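Local coordinates for protein purine nucleoside phosphorylase (Schistosoma mansoni, PDB 6B6K) that probably catalyses the reversible phosphorolysis of purine nucleosides such as inosine and guanosine, releasing the free base and ribose 1-phosphate, at residues 117-122 and 241-246; 193-198 and 217-222. All coordinates share one frame; numbering follows the deposited sequence.

Both contacts are largely buried and belong to one mixed sheet, and they meet where strand 112-121 runs beside strand 218-220: G120 N donates to V219 O and I122 N to D217 O, both probable hydrogen bonds. Contact 1 pairs two long parallel strands and is held mostly through backbone, with a beta bulge and one serine-asparagine hydrogen bond. Contact 2 closes a beta-alpha-beta unit; it is also paired chiefly through backbone but adds a tyrosine hydroxyl and an aspartate carboxylate, and it reaches the neighbouring subunits. The bound methylpyridazinol touches both: it lies against the backbone and A244 in contact 1 and is hydrogen-bonded by N197 in contact 2.

Contact 1. Residues 117-122 and 241-246; sequences NLAGGI and SLIANN. With CVG (6-methylpyridazin-3-ol), chain I.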
# COMPACT_ATOMS: atom_id res chain seq x y z
N ASN A 117 4.22 22.55 2.42
CA ASN A 117 4.88 21.37 2.97
C ASN A 117 6.39 21.45 2.72
O ASN A 117 6.87 22.28 1.93
CB ASN A 117 4.30 20.05 2.42
CG ASN A 117 4.51 19.89 0.93
OD1 ASN A 117 5.63 19.84 0.45
ND2 ASN A 117 3.42 19.76 0.18
N LEU A 118 7.13 20.59 3.43
CA LEU A 118 8.55 20.36 3.17
C LEU A 118 8.71 19.03 2.43
O LEU A 118 8.09 18.02 2.79
CB LEU A 118 9.35 20.34 4.47
CG LEU A 118 9.66 21.74 5.04
CD1 LEU A 118 9.68 21.68 6.53
CD2 LEU A 118 10.98 22.20 4.50
N ALA A 119 9.54 19.02 1.38
CA ALA A 119 9.67 17.86 0.51
C ALA A 119 11.12 17.67 0.04
O ALA A 119 11.93 18.61 0.07
CB ALA A 119 8.80 18.02 -0.73
N GLY A 120 11.42 16.44 -0.39
CA GLY A 120 12.69 16.14 -1.06
C GLY A 120 12.63 16.35 -2.57
O GLY A 120 11.61 16.06 -3.21
N GLY A 121 13.73 16.85 -3.14
CA GLY A 121 13.83 17.05 -4.58
C GLY A 121 14.27 15.80 -5.31
O GLY A 121 15.24 15.15 -4.91
N ILE A 122 13.56 15.46 -6.38
CA ILE A 122 13.93 14.38 -7.28
C ILE A 122 14.42 14.91 -8.63
O ILE A 122 15.47 14.51 -9.11
CB ILE A 122 12.75 13.39 -7.46
CG1 ILE A 122 12.23 12.83 -6.11
CG2 ILE A 122 13.11 12.28 -8.39
CD1 ILE A 122 13.20 11.94 -5.35
N SER A 241 5.44 23.13 -2.27
CA SER A 241 6.50 22.44 -1.53
C SER A 241 7.75 23.33 -1.42
O SER A 241 8.15 23.97 -2.40
CB SER A 241 6.91 21.14 -2.22
OG SER A 241 5.91 20.14 -2.20
N LEU A 242 8.35 23.36 -0.23
CA LEU A 242 9.69 23.90 -0.02
C LEU A 242 10.68 22.73 -0.02
O LEU A 242 10.52 21.77 0.73
CB LEU A 242 9.77 24.62 1.33
CG LEU A 242 11.15 25.06 1.85
CD1 LEU A 242 11.88 25.97 0.85
CD2 LEU A 242 11.03 25.78 3.21
N ILE A 243 11.70 22.82 -0.87
CA ILE A 243 12.62 21.72 -1.12
C ILE A 243 13.73 21.76 -0.09
O ILE A 243 14.47 22.74 0.02
CB ILE A 243 13.20 21.82 -2.54
CG1 ILE A 243 12.09 21.77 -3.59
CG2 ILE A 243 14.30 20.74 -2.75
CD1 ILE A 243 11.20 20.51 -3.48
N ALA A 244 13.91 20.66 0.64
CA ALA A 244 14.94 20.60 1.65
C ALA A 244 16.28 20.08 1.13
O ALA A 244 17.31 20.38 1.73
CB ALA A 244 14.46 19.74 2.82
N ASN A 245 16.29 19.34 0.01
CA ASN A 245 17.49 18.65 -0.47
C ASN A 245 17.17 18.10 -1.85
O ASN A 245 16.01 18.04 -2.25
CB ASN A 245 17.85 17.48 0.44
CG ASN A 245 16.79 16.38 0.44
OD1 ASN A 245 15.62 16.63 0.70
ND2 ASN A 245 17.21 15.15 0.14
N ASN A 246 18.21 17.61 -2.54
CA ASN A 246 18.02 16.79 -3.74
C ASN A 246 18.44 15.36 -3.41
O ASN A 246 19.63 15.08 -3.25
CB ASN A 246 18.78 17.34 -4.95
CG ASN A 246 18.36 16.67 -6.23
OD1 ASN A 246 18.68 15.51 -6.45
ND2 ASN A 246 17.60 17.39 -7.07
C4 CVG I . 10.41 14.88 3.29
C3 CVG I . 9.68 13.75 3.08
C2 CVG I . 10.19 12.69 2.21
C1 CVG I . 11.71 15.00 2.70
O CVG I . 9.48 11.50 1.96
N1 CVG I . 11.44 12.84 1.62
N CVG I . 12.22 14.00 1.87
C CVG I . 12.52 16.26 2.97
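S241 and N117 meet side chain to side chain at the start of this parallel pair. The serine hydroxyl OG donates to N117 OD1 at 2.7 Å, in the amide's carbonyl plane and on a lone pair. N117 carries CG between its own backbone N and carbonyl carbon (chi1 64°), which swings the amide alongside S241, its OD1 facing the hydroxyl; N117 ND2 hydrogen-bonds T223 OG1. On the other face of the sheet L118 and L242 run alongside each other in the same direction, CD2 against CD2 at 3.8 Å. The backbone is regular at first: L242 N donates to N117 O at 2.8 Å, then A119 N to L242 O and A244 N to A119 O. A beta bulge then shifts the register by one, so that G121 N bonds N245 O at 2.7 Å. N245 turns its amide back toward G120, OD1 lying 3.5 Å from G120 CA; N245 OD1 is buried with no polar partner in the model, whereas N245 ND2 is hydrogen-bonded to D250 OD2. A244 CB sits 4.0 Å from methyl carbon C of the bound methylpyridazinol. N246, with CG anti to its backbone N (chi1 -169°), N-caps helix 247-253 through L249 N, and its ND2 hydrogen-bonds L126 O. Helix 259-283 covers the L118, L242 and A244 side through V262 and R269, whereas strands 131-139 and 218-220 pack against S241 and I243.

Contact 2. Residues 193-198 and 217-222; sequences VYAFNG and DVVGMS. With CVG (6-methylpyridazin-3-ol), chain I; DMS (dimethyl sulfoxide), chain H.
Y194 reaches along strand 218-220 to the turn beyond it and makes the closely packed part of the contact, with more of its surface buried by the other segment than any other residue here. With CG anti to the backbone N (chi1 -179°), its ring extends past V218, whose CG2 methyl meets CD1 at 3.6 Å, the two side chains standing roughly perpendicular. The hydroxyl ends over G220 and accepts a hydrogen bond from S222 N at 3.1 Å, close to straight at 165°. G220 has no side chain, which leaves room for the phenol: Y194 OH is 3.0 Å from G220 C. Alongside, the backbones pair in parallel, A195 N giving to V218 O and G220 N to A195 O. At the start of the pair V193 O accepts from both V218 N and D217 N, while V193 N donates to D217 OD2 at 2.8 Å, on the anti lone pair; D217 OD1 is held by N123.

Beyond the strands the packing gives way to bound molecules. A water donates to both G198 O and M221 O, bridging the two segments, and lies at the edge of the F196 ring, as does G220 O. N197 and M221 run side by side toward the ligand. N197 ND2 donates to the methylpyridazinol O at 3.0 Å, nearly straight at 171°, and also to T201 O; the methyl CE of M221 comes within 3.7 Å of the same oxygen. S222 OG meets a dimethyl sulfoxide, and L145 and F161 of a second subunit pack on F196 and M221. Strand 189-196, helix 205-213 and strand 218-220 form a beta-alpha-beta crossover, whose C-terminal strand ends line a pocket consistent with the purine site of trimeric nucleoside phosphorylases.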
# COMPACT_ATOMS: atom_id res chain seq x y z
N VAL A 193 5.38 17.47 -10.17
CA VAL A 193 4.54 16.36 -9.71
C VAL A 193 5.04 15.86 -8.35
O VAL A 193 6.23 15.54 -8.21
CB VAL A 193 4.57 15.21 -10.74
CG1 VAL A 193 3.84 13.95 -10.20
CG2 VAL A 193 4.00 15.66 -12.10
N TYR A 194 4.12 15.73 -7.39
CA TYR A 194 4.42 15.32 -6.01
C TYR A 194 4.12 13.84 -5.78
O TYR A 194 2.99 13.40 -6.00
CB TYR A 194 3.58 16.16 -5.05
CG TYR A 194 3.73 15.94 -3.55
CD1 TYR A 194 4.50 16.82 -2.79
CD2 TYR A 194 3.02 14.94 -2.88
CE1 TYR A 194 4.61 16.67 -1.41
CE2 TYR A 194 3.13 14.79 -1.48
CZ TYR A 194 3.92 15.66 -0.76
OH TYR A 194 4.01 15.51 0.60
N ALA A 195 5.13 13.10 -5.31
CA ALA A 195 4.94 11.70 -4.89
C ALA A 195 4.65 11.67 -3.41
O ALA A 195 5.42 12.22 -2.61
CB ALA A 195 6.20 10.87 -5.13
N PHE A 196 3.56 10.98 -3.03
CA PHE A 196 3.19 10.78 -1.62
C PHE A 196 3.86 9.49 -1.11
O PHE A 196 3.47 8.38 -1.50
CB PHE A 196 1.67 10.73 -1.50
CG PHE A 196 1.13 10.55 -0.08
CD1 PHE A 196 1.87 10.87 1.06
CD2 PHE A 196 -0.17 10.07 0.10
CE1 PHE A 196 1.33 10.69 2.35
CE2 PHE A 196 -0.69 9.88 1.37
CZ PHE A 196 0.05 10.19 2.51
N ASN A 197 4.90 9.65 -0.26
CA ASN A 197 5.53 8.59 0.53
C ASN A 197 4.83 8.56 1.89
O ASN A 197 4.89 9.53 2.65
CB ASN A 197 7.02 8.91 0.71
CG ASN A 197 7.73 8.03 1.76
OD1 ASN A 197 7.33 6.89 2.02
ND2 ASN A 197 8.78 8.61 2.40
N GLY A 198 4.15 7.45 2.21
CA GLY A 198 3.42 7.38 3.47
C GLY A 198 4.28 7.72 4.69
O GLY A 198 3.80 8.33 5.66
N ASP A 217 8.73 14.68 -9.47
CA ASP A 217 9.63 15.80 -9.29
C ASP A 217 10.02 16.05 -7.83
O ASP A 217 11.14 16.50 -7.58
CB ASP A 217 9.02 17.09 -9.88
CG ASP A 217 8.75 16.96 -11.39
OD1 ASP A 217 9.74 16.84 -12.14
OD2 ASP A 217 7.56 17.00 -11.82
N VAL A 218 9.13 15.77 -6.88
CA VAL A 218 9.37 15.96 -5.44
C VAL A 218 8.68 14.80 -4.72
O VAL A 218 7.82 14.13 -5.28
CB VAL A 218 8.84 17.32 -4.91
CG1 VAL A 218 9.36 18.49 -5.75
CG2 VAL A 218 7.35 17.38 -4.89
N VAL A 219 9.08 14.58 -3.46
CA VAL A 219 8.52 13.51 -2.61
C VAL A 219 8.30 14.04 -1.19
O VAL A 219 9.16 14.72 -0.61
CB VAL A 219 9.41 12.25 -2.63
CG1 VAL A 219 10.83 12.55 -2.19
CG2 VAL A 219 8.79 11.13 -1.78
N GLY A 220 7.12 13.73 -0.61
CA GLY A 220 6.85 14.11 0.77
C GLY A 220 5.81 13.21 1.40
O GLY A 220 5.26 12.30 0.75
N MET A 221 5.51 13.49 2.68
CA MET A 221 4.71 12.60 3.53
C MET A 221 3.36 13.21 3.93
O MET A 221 2.75 12.75 4.91
CB MET A 221 5.48 12.24 4.81
CG MET A 221 6.83 11.61 4.61
SD MET A 221 7.68 11.42 6.23
CE MET A 221 9.33 11.06 5.65
N SER A 222 2.89 14.24 3.23
CA SER A 222 1.65 14.93 3.62
C SER A 222 0.90 15.36 2.36
O SER A 222 1.19 14.89 1.25
CB SER A 222 1.98 16.14 4.52
OG SER A 222 2.59 17.14 3.74
C4 CVG I . 10.41 14.88 3.29
C3 CVG I . 9.68 13.75 3.08
C2 CVG I . 10.19 12.69 2.21
C1 CVG I . 11.71 15.00 2.70
O CVG I . 9.48 11.50 1.96
N1 CVG I . 11.44 12.84 1.62
N CVG I . 12.22 14.00 1.87
C CVG I . 12.52 16.26 2.97
S DMS H . 5.00 18.21 6.25
O DMS H . 4.49 18.08 4.86
C1 DMS H . 5.97 19.69 6.36
C2 DMS H . 3.79 19.00 7.32
O HOH W 1 1.79 10.29 6.11